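Local coordinates for protein SSD1 (Saccharomyces cerevisiae S288C, PDB 7AM1) that binds mRNA as a non-enzymatic member of the RNase II family, a pseudonuclease that represses translation and is implicated in control of the cell-cycle G1 phase, at residues 313-325 with 702-716. Numbering follows the deposited sequence.
Sequences TEIDSILRDNNFL and KKDCAYQAQEQAIHL
Asn322, the first residue beyond helix 313-321, lays its side chain across the helix of 702-716. CB rests 3.8 Å from Cys705 CB, and with CG beside the backbone N (chi1 -70°) the amide is carried over the Cys705 carbonyl towards Gln708 and Gln712. OD1 takes a bond from Gln708 NE2 (2.8 Å), the donor lying nearly in line with the C=O bond, and a second from a water that also joins Asp321 and Gln712. ND2 gives one hydrogen to Gln712 OE1 (3.0 Å), which lies in the Asn322 amide plane, and the other back to Ile318 O, so both ends of the buried amide are held. A leucine here would probably leave the Gln708 and Gln712 amides without their mate and put carbon against Ile318 O.

Beyond it a Schellman motif with Asn323 at positive phi ends the helix; Lys702 NZ bonds to Asn323 O (2.8 Å), and the Phe324 ring turns its edge to the backbone at Cys705 and Ala706. A turn earlier Ile318 fits as a knob among Ala709, Gln712, Ala713 and Leu716, its CG2 3.8 Å from Ala709 CB.

The nearly antiparallel helices, axes 9.3 Å apart, join the second cold-shock domain to the long helix 689-725: strands 281-289 and 298-307 touch helix 313-321 on the cold-shock side, and strand 420-421 contacts both segments.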
ATOM      1  N   THR A 313       6.846   3.316 -20.781  1.00 49.82           N
ATOM      2  CA  THR A 313       7.955   2.644 -20.116  1.00 45.98           C
ATOM      3  C   THR A 313       7.847   2.780 -18.604  1.00 41.85           C
ATOM      4  O   THR A 313       8.162   1.840 -17.865  1.00 40.55           O
ATOM      5  CB  THR A 313       9.287   3.220 -20.603  1.00 47.06           C
ATOM      6  OG1 THR A 313       9.404   3.037 -22.020  1.00 48.87           O
ATOM      7  CG2 THR A 313      10.460   2.534 -19.908  1.00 46.05           C
ATOM      8  N   GLU A 314       7.400   3.945 -18.125  1.00 42.44           N
ATOM      9  CA  GLU A 314       7.234   4.143 -16.689  1.00 43.63           C
ATOM     10  C   GLU A 314       6.306   3.093 -16.092  1.00 42.56           C
ATOM     11  O   GLU A 314       6.588   2.539 -15.023  1.00 40.28           O
ATOM     12  CB  GLU A 314       6.700   5.549 -16.420  1.00 47.73           C
ATOM     13  CG  GLU A 314       7.734   6.654 -16.614  1.00 51.08           C
ATOM     14  CD  GLU A 314       7.137   8.048 -16.500  1.00 54.38           C
ATOM     15  OE1 GLU A 314       5.927   8.206 -16.779  1.00 55.35           O
ATOM     16  OE2 GLU A 314       7.880   8.987 -16.141  1.00 55.59           O
ATOM     17  N   ILE A 315       5.196   2.799 -16.775  1.00 42.74           N
ATOM     18  CA  ILE A 315       4.246   1.818 -16.264  1.00 43.02           C
ATOM     19  C   ILE A 315       4.794   0.407 -16.437  1.00 42.12           C
ATOM     20  O   ILE A 315       4.693  -0.430 -15.532  1.00 40.72           O
ATOM     21  CB  ILE A 315       2.882   1.976 -16.960  1.00 44.40           C
ATOM     22  CG1 ILE A 315       2.349   3.396 -16.771  1.00 46.05           C
ATOM     23  CG2 ILE A 315       1.890   0.932 -16.429  1.00 44.79           C
ATOM     24  CD1 ILE A 315       2.201   3.823 -15.324  1.00 46.19           C
ATOM     25  N   ASP A 316       5.365   0.114 -17.608  1.00 45.29           N
ATOM     26  CA  ASP A 316       5.988  -1.186 -17.822  1.00 46.99           C
ATOM     27  C   ASP A 316       7.046  -1.459 -16.760  1.00 44.32           C
ATOM     28  O   ASP A 316       7.155  -2.581 -16.252  1.00 43.48           O
ATOM     29  CB  ASP A 316       6.595  -1.236 -19.224  1.00 52.86           C
ATOM     30  CG  ASP A 316       6.914  -2.644 -19.679  1.00 59.24           C
ATOM     31  OD1 ASP A 316       6.648  -3.598 -18.921  1.00 61.08           O
ATOM     32  OD2 ASP A 316       7.435  -2.796 -20.806  1.00 62.70           O
ATOM     33  N   SER A 317       7.818  -0.432 -16.394  1.00 43.93           N
ATOM     34  CA  SER A 317       8.871  -0.602 -15.399  1.00 43.44           C
ATOM     35  C   SER A 317       8.292  -0.890 -14.020  1.00 40.61           C
ATOM     36  O   SER A 317       8.837  -1.708 -13.269  1.00 39.59           O
ATOM     37  CB  SER A 317       9.750   0.646 -15.355  1.00 45.87           C
ATOM     38  OG  SER A 317      10.644   0.596 -14.259  1.00 46.57           O
ATOM     39  N   ILE A 318       7.192  -0.220 -13.667  1.00 38.06           N
ATOM     40  CA  ILE A 318       6.525  -0.505 -12.401  1.00 36.67           C
ATOM     41  C   ILE A 318       6.052  -1.950 -12.368  1.00 36.64           C
ATOM     42  O   ILE A 318       6.213  -2.648 -11.360  1.00 36.22           O
ATOM     43  CB  ILE A 318       5.357   0.476 -12.174  1.00 36.80           C
ATOM     44  CG1 ILE A 318       5.910   1.869 -11.864  1.00 36.87           C
ATOM     45  CG2 ILE A 318       4.431  -0.037 -11.055  1.00 36.43           C
ATOM     46  CD1 ILE A 318       4.885   2.972 -11.912  1.00 37.34           C
ATOM     47  N   LEU A 319       5.472  -2.428 -13.470  1.00 39.34           N
ATOM     48  CA  LEU A 319       4.974  -3.798 -13.510  1.00 40.90           C
ATOM     49  C   LEU A 319       6.115  -4.803 -13.386  1.00 39.94           C
ATOM     50  O   LEU A 319       6.033  -5.752 -12.596  1.00 39.45           O
ATOM     51  CB  LEU A 319       4.179  -4.031 -14.796  1.00 42.81           C
ATOM     52  CG  LEU A 319       2.785  -3.399 -14.851  1.00 43.24           C
ATOM     53  CD1 LEU A 319       2.223  -3.472 -16.260  1.00 44.01           C
ATOM     54  CD2 LEU A 319       1.838  -4.075 -13.869  1.00 43.49           C
ATOM     55  N   ARG A 320       7.184  -4.616 -14.170  1.00 39.23           N
ATOM     56  CA  ARG A 320       8.303  -5.555 -14.141  1.00 41.01           C
ATOM     57  C   ARG A 320       9.002  -5.545 -12.790  1.00 39.56           C
ATOM     58  O   ARG A 320       9.407  -6.598 -12.282  1.00 37.91           O
ATOM     59  CB  ARG A 320       9.332  -5.221 -15.218  1.00 45.00           C
ATOM     60  CG  ARG A 320       8.866  -5.144 -16.651  1.00 51.42           C
ATOM     61  CD  ARG A 320       8.572  -6.494 -17.244  1.00 58.36           C
ATOM     62  NE  ARG A 320       7.920  -6.343 -18.540  1.00 64.42           N
ATOM     63  CZ  ARG A 320       8.579  -6.147 -19.682  1.00 68.95           C
ATOM     64  NH1 ARG A 320       9.904  -6.097 -19.686  1.00 70.04           N
ATOM     65  NH2 ARG A 320       7.919  -6.014 -20.822  1.00 71.37           N
ATOM     66  N   ASP A 321       9.206  -4.353 -12.217  1.00 41.66           N
ATOM     67  CA  ASP A 321       9.861  -4.266 -10.919  1.00 43.53           C
ATOM     68  C   ASP A 321       9.075  -5.022  -9.869  1.00 42.86           C
ATOM     69  O   ASP A 321       9.649  -5.506  -8.886  1.00 43.74           O
ATOM     70  CB  ASP A 321      10.020  -2.809 -10.496  1.00 46.72           C
ATOM     71  CG  ASP A 321      10.945  -2.650  -9.305  1.00 50.76           C
ATOM     72  OD1 ASP A 321      12.042  -3.257  -9.307  1.00 50.83           O
ATOM     73  OD2 ASP A 321      10.586  -1.896  -8.376  1.00 53.36           O
ATOM     74  N   ASN A 322       7.761  -5.113 -10.045  1.00 41.08           N
ATOM     75  CA  ASN A 322       6.908  -5.892  -9.165  1.00 38.79           C
ATOM     76  C   ASN A 322       6.558  -7.259  -9.744  1.00 40.51           C
ATOM     77  O   ASN A 322       5.550  -7.851  -9.350  1.00 38.59           O
ATOM     78  CB  ASN A 322       5.662  -5.077  -8.831  1.00 38.39           C
ATOM     79  CG  ASN A 322       5.986  -3.896  -7.937  1.00 38.08           C
ATOM     80  OD1 ASN A 322       6.256  -4.065  -6.749  1.00 38.66           O
ATOM     81  ND2 ASN A 322       5.989  -2.699  -8.508  1.00 38.33           N
ATOM     82  N   ASN A 323       7.362  -7.763 -10.687  1.00 44.33           N
ATOM     83  CA  ASN A 323       7.354  -9.177 -11.075  1.00 48.18           C
ATOM     84  C   ASN A 323       6.128  -9.568 -11.889  1.00 48.75           C
ATOM     85  O   ASN A 323       5.738 -10.739 -11.907  1.00 48.41           O
ATOM     86  CB  ASN A 323       7.481 -10.075  -9.844  1.00 50.73           C
ATOM     87  CG  ASN A 323       8.724  -9.774  -9.041  1.00 52.36           C
ATOM     88  OD1 ASN A 323       9.830 -10.069  -9.483  1.00 51.70           O
ATOM     89  ND2 ASN A 323       8.559  -9.121  -7.895  1.00 53.57           N
ATOM     90  N   PHE A 324       5.523  -8.611 -12.581  1.00 49.49           N
ATOM     91  CA  PHE A 324       4.405  -8.882 -13.482  1.00 51.00           C
ATOM     92  C   PHE A 324       4.924  -8.786 -14.914  1.00 54.36           C
ATOM     93  O   PHE A 324       5.138  -7.688 -15.435  1.00 56.62           O
ATOM     94  CB  PHE A 324       3.252  -7.912 -13.226  1.00 49.06           C
ATOM     95  CG  PHE A 324       2.635  -8.057 -11.862  1.00 47.75           C
ATOM     96  CD1 PHE A 324       1.726  -9.068 -11.603  1.00 48.37           C
ATOM     97  CD2 PHE A 324       2.969  -7.188 -10.839  1.00 45.61           C
ATOM     98  CE1 PHE A 324       1.159  -9.211 -10.348  1.00 46.48           C
ATOM     99  CE2 PHE A 324       2.409  -7.327  -9.582  1.00 44.15           C
ATOM    100  CZ  PHE A 324       1.503  -8.344  -9.337  1.00 44.71           C
ATOM    101  N   LEU A 325       5.148  -9.944 -15.539  1.00 54.30           N
ATOM    102  CA  LEU A 325       5.490  -9.976 -16.956  1.00 54.42           C
ATOM    103  C   LEU A 325       4.246  -9.943 -17.834  1.00 53.18           C
ATOM    104  O   LEU A 325       4.301  -9.441 -18.961  1.00 53.09           O
ATOM    105  CB  LEU A 325       6.317 -11.222 -17.273  1.00 57.48           C
ATOM    106  CG  LEU A 325       7.690 -11.306 -16.610  1.00 60.15           C
ATOM    107  CD1 LEU A 325       8.379 -12.593 -17.022  1.00 63.46           C
ATOM    108  CD2 LEU A 325       8.542 -10.101 -16.969  1.00 60.54           C
ATOM    109  N   LYS A 702       3.007 -12.052  -4.681  1.00 37.09           N
ATOM    110  CA  LYS A 702       2.432 -11.374  -5.836  1.00 37.73           C
ATOM    111  C   LYS A 702       1.389 -10.339  -5.420  1.00 37.89           C
ATOM    112  O   LYS A 702       1.243  -9.312  -6.091  1.00 37.92           O
ATOM    113  CB  LYS A 702       1.843 -12.400  -6.803  1.00 39.43           C
ATOM    114  CG  LYS A 702       2.878 -13.433  -7.274  1.00 43.30           C
ATOM    115  CD  LYS A 702       3.814 -12.947  -8.394  1.00 47.34           C
ATOM    116  CE  LYS A 702       3.087 -12.327  -9.576  1.00 51.17           C
ATOM    117  NZ  LYS A 702       3.854 -12.480 -10.848  1.00 54.61           N
ATOM    118  N   LYS A 703       0.642 -10.590  -4.340  1.00 36.36           N
ATOM    119  CA  LYS A 703      -0.359  -9.623  -3.898  1.00 35.50           C
ATOM    120  C   LYS A 703       0.298  -8.365  -3.345  1.00 34.91           C
ATOM    121  O   LYS A 703      -0.130  -7.246  -3.648  1.00 33.20           O
ATOM    122  CB  LYS A 703      -1.272 -10.254  -2.848  1.00 34.00           C
ATOM    123  CG  LYS A 703      -2.367  -9.334  -2.355  1.00 34.13           C
ATOM    124  CD  LYS A 703      -3.573 -10.136  -1.869  1.00 35.02           C
ATOM    125  CE  LYS A 703      -4.728  -9.232  -1.512  1.00 35.44           C
ATOM    126  NZ  LYS A 703      -5.230  -8.526  -2.721  1.00 35.76           N
ATOM    127  N   ASP A 704       1.358  -8.517  -2.557  1.00 35.28           N
ATOM    128  CA  ASP A 704       2.047  -7.331  -2.066  1.00 35.81           C
ATOM    129  C   ASP A 704       2.711  -6.581  -3.210  1.00 34.00           C
ATOM    130  O   ASP A 704       2.787  -5.351  -3.179  1.00 32.95           O
ATOM    131  CB  ASP A 704       3.048  -7.728  -0.986  1.00 37.30           C
ATOM    132  CG  ASP A 704       2.362  -8.138   0.304  1.00 36.70           C
ATOM    133  OD1 ASP A 704       1.183  -7.771   0.491  1.00 36.46           O
ATOM    134  OD2 ASP A 704       2.984  -8.837   1.122  1.00 37.17           O
ATOM    135  N   CYS A 705       3.156  -7.301  -4.242  1.00 36.83           N
ATOM    136  CA  CYS A 705       3.664  -6.652  -5.445  1.00 36.73           C
ATOM    137  C   CYS A 705       2.568  -5.871  -6.162  1.00 35.25           C
ATOM    138  O   CYS A 705       2.823  -4.777  -6.680  1.00 35.10           O
ATOM    139  CB  CYS A 705       4.275  -7.696  -6.381  1.00 38.09           C
ATOM    140  SG  CYS A 705       5.912  -8.324  -5.868  1.00 39.59           S
ATOM    141  N   ALA A 706       1.350  -6.426  -6.232  1.00 33.21           N
ATOM    142  CA  ALA A 706       0.248  -5.710  -6.872  1.00 33.64           C
ATOM    143  C   ALA A 706      -0.094  -4.443  -6.103  1.00 32.91           C
ATOM    144  O   ALA A 706      -0.453  -3.421  -6.697  1.00 31.37           O
ATOM    145  CB  ALA A 706      -0.985  -6.609  -6.986  1.00 34.67           C
ATOM    146  N   TYR A 707      -0.018  -4.503  -4.773  1.00 33.98           N
ATOM    147  CA  TYR A 707      -0.208  -3.316  -3.945  1.00 32.55           C
ATOM    148  C   TYR A 707       0.866  -2.274  -4.232  1.00 30.11           C
ATOM    149  O   TYR A 707       0.567  -1.094  -4.449  1.00 29.35           O
ATOM    150  CB  TYR A 707      -0.187  -3.734  -2.473  1.00 34.29           C
ATOM    151  CG  TYR A 707      -0.050  -2.614  -1.469  1.00 36.39           C
ATOM    152  CD1 TYR A 707      -1.136  -1.827  -1.127  1.00 37.60           C
ATOM    153  CD2 TYR A 707       1.161  -2.369  -0.837  1.00 37.47           C
ATOM    154  CE1 TYR A 707      -1.018  -0.807  -0.196  1.00 38.47           C
ATOM    155  CE2 TYR A 707       1.290  -1.352   0.094  1.00 38.25           C
ATOM    156  CZ  TYR A 707       0.196  -0.578   0.414  1.00 38.75           C
ATOM    157  OH  TYR A 707       0.311   0.426   1.342  1.00 39.26           O
ATOM    158  N   GLN A 708       2.130  -2.696  -4.247  1.00 30.80           N
ATOM    159  CA  GLN A 708       3.212  -1.754  -4.512  1.00 33.50           C
ATOM    160  C   GLN A 708       3.059  -1.119  -5.888  1.00 35.02           C
ATOM    161  O   GLN A 708       3.256   0.092  -6.047  1.00 36.49           O
ATOM    162  CB  GLN A 708       4.557  -2.465  -4.386  1.00 37.57           C
ATOM    163  CG  GLN A 708       4.842  -2.948  -2.969  1.00 42.73           C
ATOM    164  CD  GLN A 708       6.095  -3.804  -2.845  1.00 48.52           C
ATOM    165  OE1 GLN A 708       6.629  -3.962  -1.748  1.00 52.04           O
ATOM    166  NE2 GLN A 708       6.560  -4.368  -3.960  1.00 49.39           N
ATOM    167  N   ALA A 709       2.705  -1.921  -6.895  1.00 36.02           N
ATOM    168  CA  ALA A 709       2.495  -1.380  -8.231  1.00 36.71           C
ATOM    169  C   ALA A 709       1.390  -0.334  -8.227  1.00 37.29           C
ATOM    170  O   ALA A 709       1.534   0.736  -8.832  1.00 36.74           O
ATOM    171  CB  ALA A 709       2.159  -2.509  -9.206  1.00 37.63           C
ATOM    172  N   GLN A 710       0.287  -0.614  -7.529  1.00 35.09           N
ATOM    173  CA  GLN A 710      -0.831   0.322  -7.519  1.00 33.97           C
ATOM    174  C   GLN A 710      -0.414   1.665  -6.930  1.00 33.01           C
ATOM    175  O   GLN A 710      -0.659   2.717  -7.530  1.00 33.12           O
ATOM    176  CB  GLN A 710      -2.010  -0.281  -6.752  1.00 30.57           C
ATOM    177  CG  GLN A 710      -3.129   0.714  -6.455  1.00 29.74           C
ATOM    178  CD  GLN A 710      -4.399   0.035  -5.973  1.00 30.98           C
ATOM    179  OE1 GLN A 710      -4.881   0.289  -4.867  1.00 32.61           O
ATOM    180  NE2 GLN A 710      -4.954  -0.827  -6.812  1.00 31.36           N
ATOM    181  N   GLU A 711       0.259   1.651  -5.777  1.00 32.90           N
ATOM    182  CA  GLU A 711       0.648   2.912  -5.151  1.00 34.30           C
ATOM    183  C   GLU A 711       1.750   3.619  -5.930  1.00 32.24           C
ATOM    184  O   GLU A 711       1.791   4.854  -5.960  1.00 32.03           O
ATOM    185  CB  GLU A 711       1.078   2.664  -3.706  1.00 37.95           C
ATOM    186  CG  GLU A 711      -0.085   2.175  -2.841  1.00 43.97           C
ATOM    187  CD  GLU A 711      -0.158   2.841  -1.477  1.00 47.26           C
ATOM    188  OE1 GLU A 711       0.888   3.318  -0.983  1.00 50.28           O
ATOM    189  OE2 GLU A 711      -1.269   2.887  -0.904  1.00 45.64           O
ATOM    190  N   GLN A 712       2.664   2.865  -6.542  1.00 33.37           N
ATOM    191  CA  GLN A 712       3.705   3.482  -7.356  1.00 34.15           C
ATOM    192  C   GLN A 712       3.102   4.194  -8.558  1.00 33.17           C
ATOM    193  O   GLN A 712       3.566   5.269  -8.950  1.00 33.18           O
ATOM    194  CB  GLN A 712       4.710   2.420  -7.795  1.00 36.84           C
ATOM    195  CG  GLN A 712       5.680   2.028  -6.688  1.00 40.91           C
ATOM    196  CD  GLN A 712       6.470   0.773  -7.006  1.00 44.94           C
ATOM    197  OE1 GLN A 712       6.428   0.258  -8.124  1.00 44.95           O
ATOM    198  NE2 GLN A 712       7.184   0.263  -6.012  1.00 48.08           N
ATOM    199  N   ALA A 713       2.074   3.597  -9.164  1.00 32.49           N
ATOM    200  CA  ALA A 713       1.430   4.218 -10.315  1.00 33.15           C
ATOM    201  C   ALA A 713       0.601   5.428  -9.895  1.00 33.64           C
ATOM    202  O   ALA A 713       0.573   6.444 -10.602  1.00 34.73           O
ATOM    203  CB  ALA A 713       0.573   3.183 -11.044  1.00 33.92           C
ATOM    204  N   ILE A 714      -0.076   5.349  -8.748  1.00 31.94           N
ATOM    205  CA  ILE A 714      -0.742   6.529  -8.205  1.00 32.76           C
ATOM    206  C   ILE A 714       0.268   7.647  -7.991  1.00 33.66           C
ATOM    207  O   ILE A 714       0.049   8.798  -8.388  1.00 34.66           O
ATOM    208  CB  ILE A 714      -1.466   6.190  -6.891  1.00 31.47           C
ATOM    209  CG1 ILE A 714      -2.651   5.257  -7.141  1.00 32.71           C
ATOM    210  CG2 ILE A 714      -1.903   7.466  -6.200  1.00 30.06           C
ATOM    211  CD1 ILE A 714      -3.224   4.667  -5.860  1.00 33.03           C
ATOM    212  N   HIS A 715       1.377   7.325  -7.321  1.00 34.32           N
ATOM    213  CA  HIS A 715       2.386   8.325  -7.004  1.00 33.31           C
ATOM    214  C   HIS A 715       2.899   8.993  -8.266  1.00 32.68           C
ATOM    215  O   HIS A 715       3.089  10.214  -8.304  1.00 31.72           O
ATOM    216  CB  HIS A 715       3.532   7.657  -6.241  1.00 33.81           C
ATOM    217  CG  HIS A 715       4.688   8.562  -5.955  1.00 34.58           C
ATOM    218  ND1 HIS A 715       5.728   8.739  -6.842  1.00 35.92           N
ATOM    219  CD2 HIS A 715       4.977   9.329  -4.878  1.00 34.46           C
ATOM    220  CE1 HIS A 715       6.604   9.583  -6.327  1.00 35.35           C
ATOM    221  NE2 HIS A 715       6.172   9.956  -5.135  1.00 35.13           N
ATOM    222  N   LEU A 716       3.106   8.203  -9.317  1.00 34.47           N
ATOM    223  CA  LEU A 716       3.604   8.733 -10.579  1.00 37.55           C
ATOM    224  C   LEU A 716       2.627   9.746 -11.162  1.00 37.34           C
ATOM    225  O   LEU A 716       3.014  10.867 -11.512  1.00 35.12           O
ATOM    226  CB  LEU A 716       3.848   7.572 -11.542  1.00 39.76           C
ATOM    227  CG  LEU A 716       4.376   7.846 -12.943  1.00 42.13           C
ATOM    228  CD1 LEU A 716       5.782   8.443 -12.865  1.00 42.79           C
ATOM    229  CD2 LEU A 716       4.371   6.557 -13.759  1.00 42.91           C
TER
HETATM  230  O   HOH W   1       8.485  -2.548  -6.568  1.00 49.91           O
HETATM  231  O   HOH W   2       9.185   0.687  -9.427  1.00 52.28           O